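Matching sites in ecdysteroid-phosphate phosphatase from Bombyx mori, a protein that hydrolyses phosphorylated, inactive ecdysteroids such as ecdysone 22-phosphate to the active hormones and also removes phosphate from phosphotyrosine in proteins (PDB 3C7T (chain A, 1.76 Å), residues 84-89 and 111-116), and in its relative Sts-2 protein from Mus musculus (PDB 3D6A (chain B, 2.25 Å), residues 91-96 and 118-123). Structure 2 is superposed on structure 1 by the backbone atoms of these residues (RMSD 0.30 Å); each is numbered along its deposited sequence.

Structure 1 (3C7T); sequences HVYASP and KIKVEP.
Tyr86 packs against Lys113 on one face of two parallel strands, 84-87 and 112-114, the latter outermost in the sheet of this histidine phosphatase domain; helix 91-104 links them in a beta-alpha-beta crossover. The side chains meet at a slant, Lys113 CD 3.7 Å from Tyr86 CE2. Bends at chi3 and chi4 (-145° and -46°) swing Lys113 NZ to water 1, 3.0 Å off, which also accepts from Val85 N and donates to Lys111 O. Asp146 is a weak, long ion-pair partner of Lys113 NZ. On the other face Ala87 CB meets Ile112 CG2 at 3.8 Å. Backbone hydrogen bonds join Lys113 N to Val85 O and Ala87 N to Lys113 O. His84 CB touches Tyr86 CE1, while its NE2 hydrogen-bonds to Asp183. Beyond the strand, Ser88 OG hydrogen-bonds to His192, which lines the tungstate pocket and is probably an active-site residue.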
loop_
_atom_site.group_PDB
_atom_site.type_symbol
_atom_site.label_atom_id
_atom_site.label_comp_id
_atom_site.label_asym_id
_atom_site.label_seq_id
_atom_site.Cartn_x
_atom_site.Cartn_y
_atom_site.Cartn_z
ATOM N N HIS A 84 -25.944 -1.069 -1.194
ATOM C CA HIS A 84 -26.234 0.363 -1.277
ATOM C C HIS A 84 -25.001 1.151 -0.848
ATOM O O HIS A 84 -24.614 1.104 0.322
ATOM C CB HIS A 84 -27.428 0.708 -0.398
ATOM C CG HIS A 84 -28.620 -0.163 -0.643
ATOM N ND1 HIS A 84 -29.013 -1.153 0.234
ATOM C CD2 HIS A 84 -29.488 -0.215 -1.681
ATOM C CE1 HIS A 84 -30.093 -1.756 -0.238
ATOM N NE2 HIS A 84 -30.400 -1.206 -1.400
ATOM N N VAL A 85 -24.406 1.847 -1.814
ATOM C CA VAL A 85 -23.117 2.520 -1.633
ATOM C C VAL A 85 -23.298 4.011 -1.911
ATOM O O VAL A 85 -23.715 4.411 -3.012
ATOM C CB VAL A 85 -22.026 1.919 -2.557
ATOM C CG1 VAL A 85 -20.699 2.658 -2.403
ATOM C CG2 VAL A 85 -21.835 0.426 -2.273
ATOM N N TYR A 86 -23.032 4.811 -0.881
ATOM C CA TYR A 86 -23.151 6.275 -0.951
ATOM C C TYR A 86 -21.776 6.884 -0.692
ATOM O O TYR A 86 -21.082 6.461 0.233
ATOM C CB TYR A 86 -24.163 6.791 0.082
ATOM C CG TYR A 86 -25.544 6.187 -0.087
ATOM C CD1 TYR A 86 -25.840 4.935 0.453
ATOM C CD2 TYR A 86 -26.543 6.859 -0.801
ATOM C CE1 TYR A 86 -27.113 4.368 0.295
ATOM C CE2 TYR A 86 -27.828 6.304 -0.959
ATOM C CZ TYR A 86 -28.093 5.055 -0.411
ATOM O OH TYR A 86 -29.329 4.475 -0.554
ATOM N N ALA A 87 -21.392 7.866 -1.505
ATOM C CA ALA A 87 -20.089 8.506 -1.371
ATOM C C ALA A 87 -20.216 10.016 -1.392
ATOM O O ALA A 87 -21.007 10.573 -2.162
ATOM C CB ALA A 87 -19.161 8.054 -2.462
ATOM N N SER A 88 -19.430 10.677 -0.539
ATOM C CA SER A 88 -19.274 12.120 -0.612
ATOM C C SER A 88 -18.804 12.466 -2.023
ATOM O O SER A 88 -18.155 11.658 -2.653
ATOM C CB SER A 88 -18.209 12.549 0.401
ATOM O OG SER A 88 -17.706 13.817 0.079
ATOM N N PRO A 89 -19.159 13.658 -2.543
ATOM C CA PRO A 89 -18.768 13.964 -3.919
ATOM C C PRO A 89 -17.271 14.299 -4.116
ATOM O O PRO A 89 -16.842 14.469 -5.267
ATOM C CB PRO A 89 -19.675 15.159 -4.278
ATOM C CG PRO A 89 -19.937 15.815 -2.974
ATOM C CD PRO A 89 -19.975 14.730 -1.943
ATOM N N LYS A 111 -23.770 0.270 -7.766
ATOM C CA LYS A 111 -23.287 1.544 -8.270
ATOM C C LYS A 111 -22.983 2.496 -7.131
ATOM O O LYS A 111 -23.596 2.419 -6.059
ATOM C CB LYS A 111 -24.353 2.190 -9.165
ATOM C CG LYS A 111 -24.778 1.375 -10.380
ATOM C CD LYS A 111 -23.778 1.504 -11.513
ATOM C CE LYS A 111 -24.326 0.910 -12.784
ATOM N NZ LYS A 111 -23.209 0.582 -13.715
ATOM N N ILE A 112 -22.043 3.401 -7.374
ATOM C CA ILE A 112 -21.712 4.434 -6.403
ATOM C C ILE A 112 -22.680 5.610 -6.539
ATOM O O ILE A 112 -22.752 6.248 -7.602
ATOM C CB ILE A 112 -20.274 4.951 -6.589
ATOM C CG1 ILE A 112 -19.272 3.796 -6.474
ATOM C CG2 ILE A 112 -19.949 6.033 -5.533
ATOM C CD1 ILE A 112 -17.932 4.106 -7.058
ATOM N N LYS A 113 -23.413 5.884 -5.463
ATOM C CA LYS A 113 -24.369 6.980 -5.425
ATOM C C LYS A 113 -23.705 8.196 -4.790
ATOM O O LYS A 113 -23.445 8.203 -3.585
ATOM C CB LYS A 113 -25.600 6.569 -4.614
ATOM C CG LYS A 113 -26.366 5.365 -5.206
ATOM C CD LYS A 113 -27.611 5.034 -4.394
ATOM C CE LYS A 113 -27.885 3.527 -4.355
ATOM N NZ LYS A 113 -27.773 2.884 -5.698
ATOM N N VAL A 114 -23.447 9.221 -5.601
ATOM C CA VAL A 114 -22.707 10.399 -5.147
ATOM C C VAL A 114 -23.703 11.318 -4.449
ATOM O O VAL A 114 -24.666 11.812 -5.063
ATOM C CB VAL A 114 -21.967 11.094 -6.321
ATOM C CG1 VAL A 114 -21.421 12.475 -5.914
ATOM C CG2 VAL A 114 -20.844 10.197 -6.837
ATOM N N GLU A 115 -23.477 11.501 -3.152
ATOM C CA GLU A 115 -24.408 12.177 -2.266
ATOM C C GLU A 115 -23.731 13.389 -1.628
ATOM O O GLU A 115 -22.898 13.237 -0.731
ATOM C CB GLU A 115 -24.863 11.203 -1.181
ATOM C CG GLU A 115 -25.826 11.814 -0.179
ATOM C CD GLU A 115 -26.944 12.587 -0.870
ATOM O OE1 GLU A 115 -27.737 11.953 -1.616
ATOM O OE2 GLU A 115 -27.011 13.818 -0.675
ATOM N N PRO A 116 -24.051 14.600 -2.105
ATOM C CA PRO A 116 -23.480 15.806 -1.480
ATOM C C PRO A 116 -23.833 15.962 0.009
ATOM O O PRO A 116 -23.130 16.665 0.751
ATOM C CB PRO A 116 -24.063 16.948 -2.331
ATOM C CG PRO A 116 -24.384 16.275 -3.653
ATOM C CD PRO A 116 -24.887 14.928 -3.278
HETATM O O HOH W 1 -25.485 1.453 -4.448
#

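Structure 2 (3D6A); sequences AVFASP and KIRVEP.
Phe93 packs against Arg120 on one face of the strand pair. The side chains meet at a slant, Arg120 CD 3.6 Å from Phe93 CE2. Extended from CG to NE, the arginine carries its guanidinium past the ring's outer end: NH1 comes within 3.4 Å of Phe93 CZ, which lies at the edge of the guanidinium, the two planes 71° apart. Water 2 accepts from Val92 N and donates to Lys118 O, and sits 4.0 Å above the Arg120 guanidinium plane, toward its rim. Asp154 is a weak, long ion-pair partner of Arg120 NE. On the other face of the sheet Ala94 CB meets Ile119 CG2 at 3.7 Å. Backbone hydrogen bonds join Arg120 N to Val92 O and Ala94 N to Arg120 O. Ala91 CB touches Phe93 CE1. Beyond the strand, Ser95 OG hydrogen-bonds to His202.

Comparison
The CA atoms coincide within the error, and the bonds Lys113(A) N to Val85(A) O and Arg120(B) N to Val92(B) O are kept; the exchanged residues are three neighbouring ones. From His84(A) to Ala91(B) the whole imidazole goes, and with it NE2, which in structure 1 hydrogen-bonds to Asp183(A). The CB atoms stand 0.8 Å apart after superposition, and each still touches the aromatic ring: His84(A) CB lies 3.7 Å from Tyr86(A) CE1, and Ala91(B) CB 4.0 Å from Phe93(B) CE1. From Tyr86(A) to Phe93(B) the hydroxyl OH is lost, removing a polar group from a side chain buried in both structures; the ring itself stays, its CZ atoms 0.7 Å apart. From Lys113(A) to Arg120(B) the inner chain is retained, with the CD atoms 0.2 Å apart and both still against CE2 of the ring. CE of Lys113(A) and NE of Arg120(B) still fall near each other, 1.2 Å apart. Beyond them NZ of Lys113(A), which hydrogen-bonds to water 1, goes, while CZ, NH1 and NH2 of Arg120(B) come, replacing a compact ammonium by a broad, flat cation that probably spreads its charge over a wider area. The water nevertheless keeps its place as water 2. Lys111(A) also lies differently from Lys118(B).

Structure 2 (3D6A)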
loop_
_atom_site.group_PDB
_atom_site.type_symbol
_atom_site.label_atom_id
_atom_site.label_comp_id
_atom_site.label_asym_id
_atom_site.label_seq_id
_atom_site.Cartn_x
_atom_site.Cartn_y
_atom_site.Cartn_z
ATOM N N ALA B 91 -25.951 -1.290 -0.917
ATOM C CA ALA B 91 -25.896 0.048 -1.496
ATOM C C ALA B 91 -24.646 0.751 -0.976
ATOM O O ALA B 91 -24.136 0.389 0.066
ATOM C CB ALA B 91 -27.149 0.846 -1.145
ATOM N N VAL B 92 -24.156 1.725 -1.732
ATOM C CA VAL B 92 -22.976 2.499 -1.374
ATOM C C VAL B 92 -23.255 3.954 -1.733
ATOM O O VAL B 92 -23.610 4.267 -2.867
ATOM C CB VAL B 92 -21.674 1.977 -2.106
ATOM C CG1 VAL B 92 -20.445 2.801 -1.713
ATOM C CG2 VAL B 92 -21.434 0.485 -1.799
ATOM N N PHE B 93 -23.121 4.834 -0.751
ATOM C CA PHE B 93 -23.267 6.263 -0.970
ATOM C C PHE B 93 -21.914 6.884 -0.681
ATOM O O PHE B 93 -21.238 6.452 0.240
ATOM C CB PHE B 93 -24.339 6.852 -0.042
ATOM C CG PHE B 93 -25.752 6.389 -0.353
ATOM C CD1 PHE B 93 -26.191 5.125 0.034
ATOM C CD2 PHE B 93 -26.635 7.225 -1.006
ATOM C CE1 PHE B 93 -27.483 4.697 -0.239
ATOM C CE2 PHE B 93 -27.948 6.806 -1.290
ATOM C CZ PHE B 93 -28.365 5.541 -0.908
ATOM N N ALA B 94 -21.511 7.867 -1.491
ATOM C CA ALA B 94 -20.235 8.535 -1.307
ATOM C C ALA B 94 -20.358 10.042 -1.336
ATOM O O ALA B 94 -21.163 10.590 -2.074
ATOM C CB ALA B 94 -19.211 8.060 -2.342
ATOM N N SER B 95 -19.552 10.702 -0.506
ATOM C CA SER B 95 -19.309 12.127 -0.603
ATOM C C SER B 95 -18.739 12.408 -2.001
ATOM O O SER B 95 -17.960 11.606 -2.526
ATOM C CB SER B 95 -18.304 12.531 0.470
ATOM O OG SER B 95 -17.740 13.806 0.229
ATOM N N PRO B 96 -19.115 13.552 -2.608
ATOM C CA PRO B 96 -18.598 13.906 -3.935
ATOM C C PRO B 96 -17.071 14.129 -3.991
ATOM O O PRO B 96 -16.505 14.180 -5.091
ATOM C CB PRO B 96 -19.349 15.214 -4.273
ATOM C CG PRO B 96 -19.744 15.779 -2.972
ATOM C CD PRO B 96 -20.018 14.592 -2.079
ATOM N N LYS B 118 -23.748 0.467 -8.077
ATOM C CA LYS B 118 -23.309 1.784 -8.507
ATOM C C LYS B 118 -23.156 2.656 -7.277
ATOM O O LYS B 118 -23.940 2.552 -6.326
ATOM C CB LYS B 118 -24.305 2.421 -9.469
ATOM C CG LYS B 118 -24.449 1.720 -10.806
ATOM C CD LYS B 118 -25.596 2.332 -11.582
ATOM C CE LYS B 118 -25.712 1.733 -12.966
ATOM N NZ LYS B 118 -26.989 2.163 -13.610
ATOM N N ILE B 119 -22.118 3.486 -7.297
ATOM C CA ILE B 119 -21.832 4.397 -6.223
ATOM C C ILE B 119 -22.783 5.566 -6.403
ATOM O O ILE B 119 -22.776 6.202 -7.446
ATOM C CB ILE B 119 -20.348 4.880 -6.275
ATOM C CG1 ILE B 119 -19.394 3.700 -6.010
ATOM C CG2 ILE B 119 -20.117 6.036 -5.297
ATOM C CD1 ILE B 119 -17.988 3.844 -6.598
ATOM N N ARG B 120 -23.611 5.828 -5.395
ATOM C CA ARG B 120 -24.488 6.991 -5.416
ATOM C C ARG B 120 -23.770 8.188 -4.806
ATOM O O ARG B 120 -23.389 8.161 -3.630
ATOM C CB ARG B 120 -25.770 6.681 -4.643
ATOM C CG ARG B 120 -26.630 5.640 -5.327
ATOM C CD ARG B 120 -27.780 5.176 -4.462
ATOM N NE ARG B 120 -28.542 4.142 -5.148
ATOM C CZ ARG B 120 -29.401 3.315 -4.567
ATOM N NH1 ARG B 120 -29.621 3.382 -3.267
ATOM N NH2 ARG B 120 -30.047 2.421 -5.299
ATOM N N VAL B 121 -23.565 9.237 -5.593
ATOM C CA VAL B 121 -22.817 10.392 -5.096
ATOM C C VAL B 121 -23.776 11.336 -4.382
ATOM O O VAL B 121 -24.746 11.807 -4.986
ATOM C CB VAL B 121 -21.992 11.096 -6.214
ATOM C CG1 VAL B 121 -21.245 12.307 -5.675
ATOM C CG2 VAL B 121 -20.999 10.109 -6.856
ATOM N N GLU B 122 -23.519 11.589 -3.093
ATOM C CA GLU B 122 -24.437 12.399 -2.274
ATOM C C GLU B 122 -23.751 13.601 -1.622
ATOM O O GLU B 122 -23.149 13.473 -0.545
ATOM C CB GLU B 122 -25.146 11.542 -1.206
ATOM C CG GLU B 122 -26.093 12.334 -0.288
ATOM C CD GLU B 122 -27.253 12.997 -1.040
ATOM O OE1 GLU B 122 -28.153 12.268 -1.509
ATOM O OE2 GLU B 122 -27.272 14.244 -1.138
ATOM N N PRO B 123 -23.829 14.774 -2.281
ATOM C CA PRO B 123 -23.271 16.002 -1.716
ATOM C C PRO B 123 -23.820 16.374 -0.349
ATOM O O PRO B 123 -23.179 17.133 0.374
ATOM C CB PRO B 123 -23.606 17.070 -2.781
ATOM C CG PRO B 123 -23.695 16.276 -4.070
ATOM C CD PRO B 123 -24.376 14.996 -3.636
HETATM O O HOH W 2 -25.357 1.787 -4.407
#